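PDB 3S2S: putative pyrazinamidase/nicotinamidase from Streptococcus mutans, which probably hydrolyses the amide of nicotinamide, and of its analogue pyrazinamide, as a zinc-binding member of the isochorismatase family. Local coordinates for residues D94-T99 with D136-S141; S41-Y46 with F84-H89. One frame throughout, in Å; residues are numbered along the deposited sequence.

Contact 1. Residues D94-T99 with D136-S141; sequences DFHPET and DKRHYS. With ZN (zinc ion), chain E.
His96 and Arg138 supply the single hydrogen bond between 94-99 and 136-141. His96 NE2 donates to Arg138 O at 2.7 Å, with an N-H...O angle of 163°. The oxygen sits at the edge of the imidazole, practically in its plane, whereas the nitrogen comes in from above the carbonyl plane. The ring gets there because CG stands anti to the backbone N (chi1 -162°), which carries NE2 to the Arg138 carbonyl.

Packing surrounds this bond. The ring of His96 and the side chain of Arg138 run past each other in opposite senses, and His96 CD2 lies over one face of the guanidinium, 3.3 Å from Arg138 NH2, near the rim. That guanidinium is also held by a salt bridge to Glu154 of the second subunit. His139 CD2 meets His96 CE1 at 3.9 Å, the two rings steeply inclined to one another. Nearer the metal, Glu98 passes Tyr140 obliquely, with Glu98 CG 3.5 Å from Tyr140 OH; that hydroxyl hydrogen-bonds to Val210 O of the third subunit.

Metal binding is the third element. Glu98 OE1 ligates the zinc ion at 2.1 Å. Asp87, His89 and His105 supply the remaining protein ligands.

Glu98 OE2 accepts a hydrogen bond from zinc-bound water 1, which the metal probably polarises, so Glu98 binds the zinc ion and probably helps to orient this water. With His96 NE2 as donor, the bond probably helps to hold the Arg138 carbonyl near the zinc site, where the chain turns toward Tyr140 of the cacodylate pocket.

Contact 2. Residues S41-Y46 with F84-H89; sequences SIDYTY and FTIDGH. With ZN (zinc ion), chain E; CAD (cacodylic acid), chain F.
Ser41 loses the most surface here, and it packs on Phe84, its parallel bridge partner. Their strands, 37-42 and 81-87, are neighbours in the parallel sheet of an alpha/beta fold, with pocket and metal residues at their carboxyl ends. The Ser41 hydroxyl is set anti to the backbone N (chi1 -173°), and from there OG approaches the aromatic ring obliquely, 3.5 Å from Phe84 CD1. Leu119 of helix 119-125 touches both residues. Ser41 O accepts from Thr85 N at 3.0 Å, and the ladder's next rung returns from Asp43 N to Thr85 O, longer at 3.2 Å. Thr85 turns to the other face of the sheet, with Ile42, whose CG1 rests 3.7 Å from Thr85 OG1. That hydroxyl is buried and has no polar partner in the model.

Asp43 comes next, just where strand 37-42 ends and the backbone swings into a left-handed conformation. Its carboxylate continues the pairing in place of a main-chain carbonyl: Asp87 N donates to Asp43 OD1 at 2.7 Å and 178°, nearly along the C-O axis. OD2 lies 3.1 Å from C1 of the bound cacodylate and forms a salt bridge with Lys137. With Cys170, these two are consistent with the Asp-Lys-Cys triad of the family's cysteine hydrolases.

Ile86 packs against this turn, its CD1 lying against the backbone N and CA of Asp43. Its CG2 meets Thr45 CG2 at 3.7 Å as the side chains slide past each other in opposite directions.

Asp87 OD2 and His89 NE2 both bind the zinc ion, while Asp87 OD1 accepts from water 1. Asp43 OD2 and Asp87 OD1 stand only 4.2 Å apart, a like-charge pair that Lys137, bridged to both, probably stabilises. Through the Asp87 amide, the pocket aspartate is tied directly to the backbone of a metal ligand.

Strand 37-42 comes first along the chain. Contact 2 closes a largely helical excursion by bringing 84-89 back alongside 41-46 as its parallel neighbour. Contact 1 opens only afterwards: the chain leaves strand 81-87, passes through 94-99 and helix 119-125, and returns on strand 132-137 to 136-141. The two closures therefore follow in series, neither nested nor crossed. Strand 81-87 stands between the other two strands in the sheet, so the contacts meet along its carboxyl end. There Lys137 O lies 2.8 Å from Gly88 N, a probable hydrogen bond, and both contacts supply zinc ligands and share waters 1 and 2.

Contact 1. Residues D94-T99 with D136-S141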
ATOM      1  N   ASP A  94     -17.289  -4.685  16.969  1.00 29.83           N
ATOM      2  CA  ASP A  94     -18.192  -3.885  16.154  1.00 34.51           C
ATOM      3  C   ASP A  94     -17.457  -2.949  15.195  1.00 30.04           C
ATOM      4  O   ASP A  94     -18.084  -2.341  14.331  1.00 31.62           O
ATOM      5  CB  ASP A  94     -19.159  -3.097  17.042  1.00 47.06           C
ATOM      6  CG  ASP A  94     -20.127  -4.004  17.788  1.00 61.32           C
ATOM      7  OD1 ASP A  94     -20.829  -4.795  17.120  1.00 62.91           O
ATOM      8  OD2 ASP A  94     -20.177  -3.933  19.037  1.00 66.22           O
ATOM      9  N   PHE A  95     -16.135  -2.841  15.338  1.00 28.10           N
ATOM     10  CA  PHE A  95     -15.345  -2.006  14.431  1.00 26.38           C
ATOM     11  C   PHE A  95     -14.934  -2.729  13.154  1.00 28.71           C
ATOM     12  O   PHE A  95     -14.490  -2.098  12.193  1.00 27.65           O
ATOM     13  CB  PHE A  95     -14.106  -1.433  15.128  1.00 25.17           C
ATOM     14  CG  PHE A  95     -14.412  -0.259  15.998  1.00 27.52           C
ATOM     15  CD1 PHE A  95     -14.861   0.928  15.442  1.00 27.14           C
ATOM     16  CD2 PHE A  95     -14.264  -0.340  17.372  1.00 32.79           C
ATOM     17  CE1 PHE A  95     -15.152   2.009  16.241  1.00 31.72           C
ATOM     18  CE2 PHE A  95     -14.554   0.744  18.172  1.00 35.61           C
ATOM     19  CZ  PHE A  95     -14.996   1.915  17.606  1.00 35.63           C
ATOM     20  N   HIS A  96     -15.098  -4.044  13.149  1.00 25.97           N
ATOM     21  CA  HIS A  96     -14.840  -4.841  11.951  1.00 26.43           C
ATOM     22  C   HIS A  96     -16.138  -5.037  11.161  1.00 28.01           C
ATOM     23  O   HIS A  96     -17.100  -5.600  11.686  1.00 26.79           O
ATOM     24  CB  HIS A  96     -14.292  -6.196  12.372  1.00 22.37           C
ATOM     25  CG  HIS A  96     -13.594  -6.933  11.269  1.00 31.39           C
ATOM     26  ND1 HIS A  96     -13.930  -6.774   9.940  1.00 35.00           N
ATOM     27  CD2 HIS A  96     -12.576  -7.828  11.297  1.00 29.12           C
ATOM     28  CE1 HIS A  96     -13.144  -7.534   9.197  1.00 31.21           C
ATOM     29  NE2 HIS A  96     -12.312  -8.181   9.995  1.00 26.85           N
ATOM     30  N   PRO A  97     -16.173  -4.579   9.897  1.00 28.48           N
ATOM     31  CA  PRO A  97     -17.378  -4.686   9.053  1.00 30.72           C
ATOM     32  C   PRO A  97     -17.852  -6.120   8.920  1.00 29.75           C
ATOM     33  O   PRO A  97     -19.031  -6.371   8.702  1.00 30.56           O
ATOM     34  CB  PRO A  97     -16.895  -4.183   7.683  1.00 35.45           C
ATOM     35  CG  PRO A  97     -15.742  -3.304   7.983  1.00 36.92           C
ATOM     36  CD  PRO A  97     -15.094  -3.821   9.230  1.00 30.46           C
ATOM     37  N   GLU A  98     -16.923  -7.054   9.061  1.00 26.75           N
ATOM     38  CA  GLU A  98     -17.209  -8.450   8.824  1.00 26.12           C
ATOM     39  C   GLU A  98     -18.103  -9.005   9.928  1.00 25.68           C
ATOM     40  O   GLU A  98     -18.826  -9.985   9.727  1.00 30.06           O
ATOM     41  CB  GLU A  98     -15.888  -9.219   8.752  1.00 27.15           C
ATOM     42  CG  GLU A  98     -15.981 -10.579   8.086  1.00 26.35           C
ATOM     43  CD  GLU A  98     -14.700 -11.345   8.213  1.00 26.45           C
ATOM     44  OE1 GLU A  98     -14.751 -12.492   8.690  1.00 26.34           O
ATOM     45  OE2 GLU A  98     -13.636 -10.797   7.860  1.00 27.60           O
ATOM     46  N   THR A  99     -18.065  -8.363  11.092  1.00 27.60           N
ATOM     47  CA  THR A  99     -18.813  -8.836  12.244  1.00 30.31           C
ATOM     48  C   THR A  99     -20.308  -8.878  11.979  1.00 27.72           C
ATOM     49  O   THR A  99     -21.015  -9.725  12.530  1.00 34.37           O
ATOM     50  CB  THR A  99     -18.536  -7.973  13.476  1.00 27.69           C
ATOM     51  OG1 THR A  99     -17.141  -8.055  13.792  1.00 28.66           O
ATOM     52  CG2 THR A  99     -19.357  -8.473  14.660  1.00 34.38           C
ATOM     53  N   ASP A 136      -1.418 -14.267  11.288  1.00 18.46           N
ATOM     54  CA  ASP A 136      -2.813 -13.971  11.551  1.00 17.57           C
ATOM     55  C   ASP A 136      -3.311 -12.885  10.615  1.00 16.39           C
ATOM     56  O   ASP A 136      -2.575 -11.924  10.303  1.00 19.32           O
ATOM     57  CB  ASP A 136      -2.985 -13.474  12.998  1.00 18.98           C
ATOM     58  CG  ASP A 136      -2.572 -14.513  14.042  1.00 27.23           C
ATOM     59  OD1 ASP A 136      -2.929 -15.692  13.910  1.00 22.88           O
ATOM     60  OD2 ASP A 136      -1.887 -14.137  15.014  1.00 31.49           O
ATOM     61  N   LYS A 137      -4.561 -13.015  10.168  1.00 17.12           N
ATOM     62  CA  LYS A 137      -5.131 -11.975   9.315  1.00 16.59           C
ATOM     63  C   LYS A 137      -6.544 -11.658   9.758  1.00 17.63           C
ATOM     64  O   LYS A 137      -7.181 -12.473  10.427  1.00 17.74           O
ATOM     65  CB  LYS A 137      -5.098 -12.392   7.823  1.00 15.76           C
ATOM     66  CG  LYS A 137      -6.093 -13.504   7.459  1.00 16.44           C
ATOM     67  CD  LYS A 137      -5.917 -13.923   5.988  1.00 15.57           C
ATOM     68  CE  LYS A 137      -6.804 -15.107   5.611  1.00 18.15           C
ATOM     69  NZ  LYS A 137      -8.252 -14.750   5.664  1.00 18.04           N
ATOM     70  N   ARG A 138      -7.039 -10.475   9.384  1.00 15.82           N
ATOM     71  CA  ARG A 138      -8.389 -10.076   9.761  1.00 15.96           C
ATOM     72  C   ARG A 138      -9.300  -9.814   8.580  1.00 16.81           C
ATOM     73  O   ARG A 138     -10.508  -9.754   8.744  1.00 17.28           O
ATOM     74  CB  ARG A 138      -8.356  -8.823  10.655  1.00 18.57           C
ATOM     75  CG  ARG A 138      -7.764  -9.100  12.026  1.00 19.87           C
ATOM     76  CD  ARG A 138      -7.653  -7.829  12.859  1.00 18.95           C
ATOM     77  NE  ARG A 138      -8.949  -7.284  13.246  1.00 20.02           N
ATOM     78  CZ  ARG A 138      -9.519  -6.228  12.672  1.00 19.19           C
ATOM     79  NH1 ARG A 138      -8.924  -5.603  11.642  1.00 17.64           N
ATOM     80  NH2 ARG A 138     -10.691  -5.801  13.112  1.00 19.71           N
ATOM     81  N   HIS A 139      -8.716  -9.594   7.396  1.00 15.57           N
ATOM     82  CA  HIS A 139      -9.519  -9.450   6.183  1.00 16.73           C
ATOM     83  C   HIS A 139      -9.422 -10.730   5.388  1.00 18.36           C
ATOM     84  O   HIS A 139      -8.704 -11.658   5.764  1.00 17.29           O
ATOM     85  CB  HIS A 139      -9.037  -8.272   5.314  1.00 15.95           C
ATOM     86  CG  HIS A 139      -9.339  -6.929   5.904  1.00 18.61           C
ATOM     87  ND1 HIS A 139      -8.669  -5.784   5.520  1.00 19.41           N
ATOM     88  CD2 HIS A 139     -10.224  -6.548   6.854  1.00 19.48           C
ATOM     89  CE1 HIS A 139      -9.143  -4.750   6.200  1.00 21.59           C
ATOM     90  NE2 HIS A 139     -10.096  -5.184   7.009  1.00 21.54           N
ATOM     91  N   TYR A 140     -10.110 -10.779   4.258  1.00 15.90           N
ATOM     92  CA  TYR A 140     -10.125 -12.017   3.485  1.00 14.19           C
ATOM     93  C   TYR A 140      -8.776 -12.293   2.802  1.00 15.66           C
ATOM     94  O   TYR A 140      -8.216 -13.404   2.880  1.00 13.95           O
ATOM     95  CB  TYR A 140     -11.245 -11.925   2.447  1.00 14.57           C
ATOM     96  CG  TYR A 140     -12.596 -11.560   3.042  1.00 16.06           C
ATOM     97  CD1 TYR A 140     -13.266 -12.438   3.899  1.00 20.45           C
ATOM     98  CD2 TYR A 140     -13.225 -10.362   2.700  1.00 16.40           C
ATOM     99  CE1 TYR A 140     -14.512 -12.103   4.421  1.00 20.75           C
ATOM    100  CE2 TYR A 140     -14.462 -10.027   3.218  1.00 19.10           C
ATOM    101  CZ  TYR A 140     -15.109 -10.906   4.067  1.00 19.93           C
ATOM    102  OH  TYR A 140     -16.346 -10.555   4.575  1.00 22.34           O
ATOM    103  N   SER A 141      -8.206 -11.252   2.192  1.00 15.57           N
ATOM    104  CA  SER A 141      -6.889 -11.378   1.582  1.00 15.49           C
ATOM    105  C   SER A 141      -5.752 -11.592   2.592  1.00 14.39           C
ATOM    106  O   SER A 141      -5.660 -10.910   3.607  1.00 14.56           O
ATOM    107  CB  SER A 141      -6.566 -10.109   0.782  1.00 15.35           C
ATOM    108  OG  SER A 141      -5.207 -10.133   0.356  1.00 15.54           O
TER
HETATM  109 ZN    ZN E 184     -13.217 -13.905   8.726  0.80 25.46          ZN
HETATM  110  O   HOH W   1     -11.789 -12.651   7.513  1.00 27.28           O
HETATM  111  O   HOH W   2     -13.769 -14.736   6.830  1.00 35.79           O

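Contact 2. Residues S41-Y46 with F84-H89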
ATOM      1  N   SER A  41      -1.063 -21.013   2.339  1.00 14.84           N
ATOM      2  CA  SER A  41      -2.066 -21.951   2.863  1.00 17.09           C
ATOM      3  C   SER A  41      -3.157 -21.139   3.529  1.00 16.40           C
ATOM      4  O   SER A  41      -2.975 -20.615   4.637  1.00 16.41           O
ATOM      5  CB  SER A  41      -1.436 -22.928   3.858  1.00 17.84           C
ATOM      6  OG  SER A  41      -2.372 -23.938   4.240  1.00 17.72           O
ATOM      7  N   ILE A  42      -4.283 -21.000   2.837  1.00 15.64           N
ATOM      8  CA  ILE A  42      -5.269 -20.001   3.252  1.00 16.55           C
ATOM      9  C   ILE A  42      -6.433 -20.615   4.025  1.00 17.42           C
ATOM     10  O   ILE A  42      -7.237 -21.359   3.465  1.00 17.71           O
ATOM     11  CB  ILE A  42      -5.806 -19.235   2.042  1.00 14.44           C
ATOM     12  CG1 ILE A  42      -4.644 -18.655   1.223  1.00 15.26           C
ATOM     13  CG2 ILE A  42      -6.793 -18.116   2.468  1.00 16.93           C
ATOM     14  CD1 ILE A  42      -5.117 -18.045  -0.082  1.00 19.30           C
ATOM     15  N   ASP A  43      -6.499 -20.311   5.322  1.00 15.05           N
ATOM     16  CA  ASP A  43      -7.687 -20.596   6.159  1.00 15.18           C
ATOM     17  C   ASP A  43      -8.176 -22.020   6.196  1.00 18.07           C
ATOM     18  O   ASP A  43      -9.380 -22.239   6.346  1.00 18.49           O
ATOM     19  CB  ASP A  43      -8.862 -19.695   5.742  1.00 16.37           C
ATOM     20  CG  ASP A  43      -8.700 -18.258   6.232  1.00 25.31           C
ATOM     21  OD1 ASP A  43      -8.097 -18.092   7.298  1.00 27.99           O
ATOM     22  OD2 ASP A  43      -9.213 -17.336   5.563  1.00 29.63           O
ATOM     23  N   TYR A  44      -7.278 -22.990   6.070  1.00 17.35           N
ATOM     24  CA  TYR A  44      -7.715 -24.384   6.088  1.00 18.00           C
ATOM     25  C   TYR A  44      -7.877 -24.881   7.523  1.00 17.28           C
ATOM     26  O   TYR A  44      -7.149 -25.773   7.998  1.00 21.56           O
ATOM     27  CB  TYR A  44      -6.790 -25.284   5.251  1.00 16.96           C
ATOM     28  CG  TYR A  44      -7.500 -26.553   4.860  1.00 18.07           C
ATOM     29  CD1 TYR A  44      -8.522 -26.526   3.910  1.00 19.52           C
ATOM     30  CD2 TYR A  44      -7.184 -27.764   5.471  1.00 18.63           C
ATOM     31  CE1 TYR A  44      -9.217 -27.698   3.573  1.00 18.76           C
ATOM     32  CE2 TYR A  44      -7.864 -28.943   5.135  1.00 18.62           C
ATOM     33  CZ  TYR A  44      -8.870 -28.893   4.185  1.00 21.48           C
ATOM     34  OH  TYR A  44      -9.552 -30.060   3.872  1.00 21.24           O
ATOM     35  N   THR A  45      -8.832 -24.274   8.226  1.00 17.31           N
ATOM     36  CA  THR A  45      -8.992 -24.537   9.651  1.00 20.50           C
ATOM     37  C   THR A  45     -10.319 -25.222   9.971  1.00 22.70           C
ATOM     38  O   THR A  45     -11.232 -25.314   9.138  1.00 21.65           O
ATOM     39  CB  THR A  45      -8.940 -23.229  10.471  1.00 22.25           C
ATOM     40  OG1 THR A  45     -10.055 -22.405  10.107  1.00 23.82           O
ATOM     41  CG2 THR A  45      -7.614 -22.466  10.235  1.00 22.42           C
ATOM     42  N   TYR A  46     -10.422 -25.696  11.207  1.00 20.47           N
ATOM     43  CA  TYR A  46     -11.635 -26.381  11.644  1.00 23.23           C
ATOM     44  C   TYR A  46     -12.917 -25.595  11.401  1.00 25.13           C
ATOM     45  O   TYR A  46     -13.907 -26.146  10.907  1.00 23.18           O
ATOM     46  CB  TYR A  46     -11.509 -26.798  13.108  1.00 24.64           C
ATOM     47  CG  TYR A  46     -10.972 -28.206  13.248  1.00 25.74           C
ATOM     48  CD1 TYR A  46      -9.648 -28.510  12.918  1.00 28.04           C
ATOM     49  CD2 TYR A  46     -11.787 -29.230  13.706  1.00 28.68           C
ATOM     50  CE1 TYR A  46      -9.155 -29.800  13.029  1.00 32.24           C
ATOM     51  CE2 TYR A  46     -11.301 -30.534  13.824  1.00 35.13           C
ATOM     52  CZ  TYR A  46      -9.990 -30.813  13.493  1.00 35.33           C
ATOM     53  OH  TYR A  46      -9.520 -32.111  13.619  1.00 35.90           O
ATOM     54  N   PHE A  84       1.227 -19.986   6.284  1.00 15.79           N
ATOM     55  CA  PHE A  84      -0.139 -20.220   6.763  1.00 15.58           C
ATOM     56  C   PHE A  84      -0.763 -18.869   7.089  1.00 20.89           C
ATOM     57  O   PHE A  84      -0.304 -18.177   7.996  1.00 21.94           O
ATOM     58  CB  PHE A  84      -0.146 -21.146   7.986  1.00 16.01           C
ATOM     59  CG  PHE A  84       0.286 -22.553   7.655  1.00 16.02           C
ATOM     60  CD1 PHE A  84      -0.641 -23.480   7.232  1.00 16.82           C
ATOM     61  CD2 PHE A  84       1.619 -22.922   7.732  1.00 18.32           C
ATOM     62  CE1 PHE A  84      -0.261 -24.757   6.900  1.00 18.93           C
ATOM     63  CE2 PHE A  84       2.021 -24.208   7.400  1.00 21.96           C
ATOM     64  CZ  PHE A  84       1.062 -25.137   6.992  1.00 21.61           C
ATOM     65  N   THR A  85      -1.798 -18.493   6.344  1.00 14.59           N
ATOM     66  CA  THR A  85      -2.372 -17.154   6.508  1.00 12.41           C
ATOM     67  C   THR A  85      -3.798 -17.376   6.974  1.00 17.90           C
ATOM     68  O   THR A  85      -4.653 -17.863   6.229  1.00 17.12           O
ATOM     69  CB  THR A  85      -2.288 -16.355   5.199  1.00 14.70           C
ATOM     70  OG1 THR A  85      -3.036 -17.025   4.171  1.00 16.47           O
ATOM     71  CG2 THR A  85      -0.823 -16.216   4.789  1.00 16.23           C
ATOM     72  N   ILE A  86      -4.021 -17.063   8.247  1.00 14.77           N
ATOM     73  CA  ILE A  86      -5.158 -17.612   8.970  1.00 17.10           C
ATOM     74  C   ILE A  86      -5.971 -16.541   9.665  1.00 17.93           C
ATOM     75  O   ILE A  86      -5.462 -15.822  10.529  1.00 16.61           O
ATOM     76  CB  ILE A  86      -4.682 -18.599  10.067  1.00 15.94           C
ATOM     77  CG1 ILE A  86      -3.719 -19.641   9.482  1.00 17.05           C
ATOM     78  CG2 ILE A  86      -5.874 -19.247  10.781  1.00 16.41           C
ATOM     79  CD1 ILE A  86      -4.350 -20.620   8.462  1.00 18.55           C
ATOM     80  N   ASP A  87      -7.255 -16.487   9.314  1.00 17.10           N
ATOM     81  CA  ASP A  87      -8.198 -15.586   9.962  1.00 17.67           C
ATOM     82  C   ASP A  87      -8.064 -15.704  11.481  1.00 19.47           C
ATOM     83  O   ASP A  87      -8.017 -16.812  12.028  1.00 18.59           O
ATOM     84  CB  ASP A  87      -9.605 -16.033   9.598  1.00 22.71           C
ATOM     85  CG  ASP A  87     -10.375 -15.014   8.809  1.00 32.48           C
ATOM     86  OD1 ASP A  87      -9.775 -14.125   8.132  1.00 27.24           O
ATOM     87  OD2 ASP A  87     -11.613 -15.150   8.847  1.00 28.42           O
ATOM     88  N   GLY A  88      -8.023 -14.566  12.168  1.00 21.96           N
ATOM     89  CA  GLY A  88      -7.973 -14.556  13.626  1.00 19.72           C
ATOM     90  C   GLY A  88      -8.864 -13.434  14.131  1.00 23.88           C
ATOM     91  O   GLY A  88      -8.496 -12.255  14.012  1.00 24.35           O
ATOM     92  N   HIS A  89     -10.034 -13.778  14.670  1.00 19.71           N
ATOM     93  CA  HIS A  89     -11.046 -12.774  14.972  1.00 23.10           C
ATOM     94  C   HIS A  89     -11.276 -12.594  16.461  1.00 28.30           C
ATOM     95  O   HIS A  89     -10.913 -13.452  17.274  1.00 25.96           O
ATOM     96  CB  HIS A  89     -12.387 -13.119  14.299  1.00 23.44           C
ATOM     97  CG  HIS A  89     -12.378 -12.946  12.808  1.00 25.00           C
ATOM     98  ND1 HIS A  89     -12.076 -11.742  12.202  1.00 27.11           N
ATOM     99  CD2 HIS A  89     -12.653 -13.815  11.807  1.00 25.28           C
ATOM    100  CE1 HIS A  89     -12.151 -11.884  10.888  1.00 27.90           C
ATOM    101  NE2 HIS A  89     -12.500 -13.131  10.621  1.00 25.87           N
TER
HETATM  102 ZN    ZN E 184     -13.217 -13.905   8.726  0.80 25.46          ZN
HETATM  103 AS   CAD F 185     -12.544 -17.120   3.520  0.80 24.59          AS
HETATM  104  C1  CAD F 185     -11.867 -18.584   4.615  1.00 19.95           C
HETATM  105  C2  CAD F 185     -14.124 -16.274   4.360  1.00 26.46           C
HETATM  106  O1  CAD F 185     -12.746 -17.523   1.949  1.00 32.58           O
HETATM  107  O   HOH W   1     -11.789 -12.651   7.513  1.00 27.28           O
HETATM  108  O   HOH W   2     -13.769 -14.736   6.830  1.00 35.79           O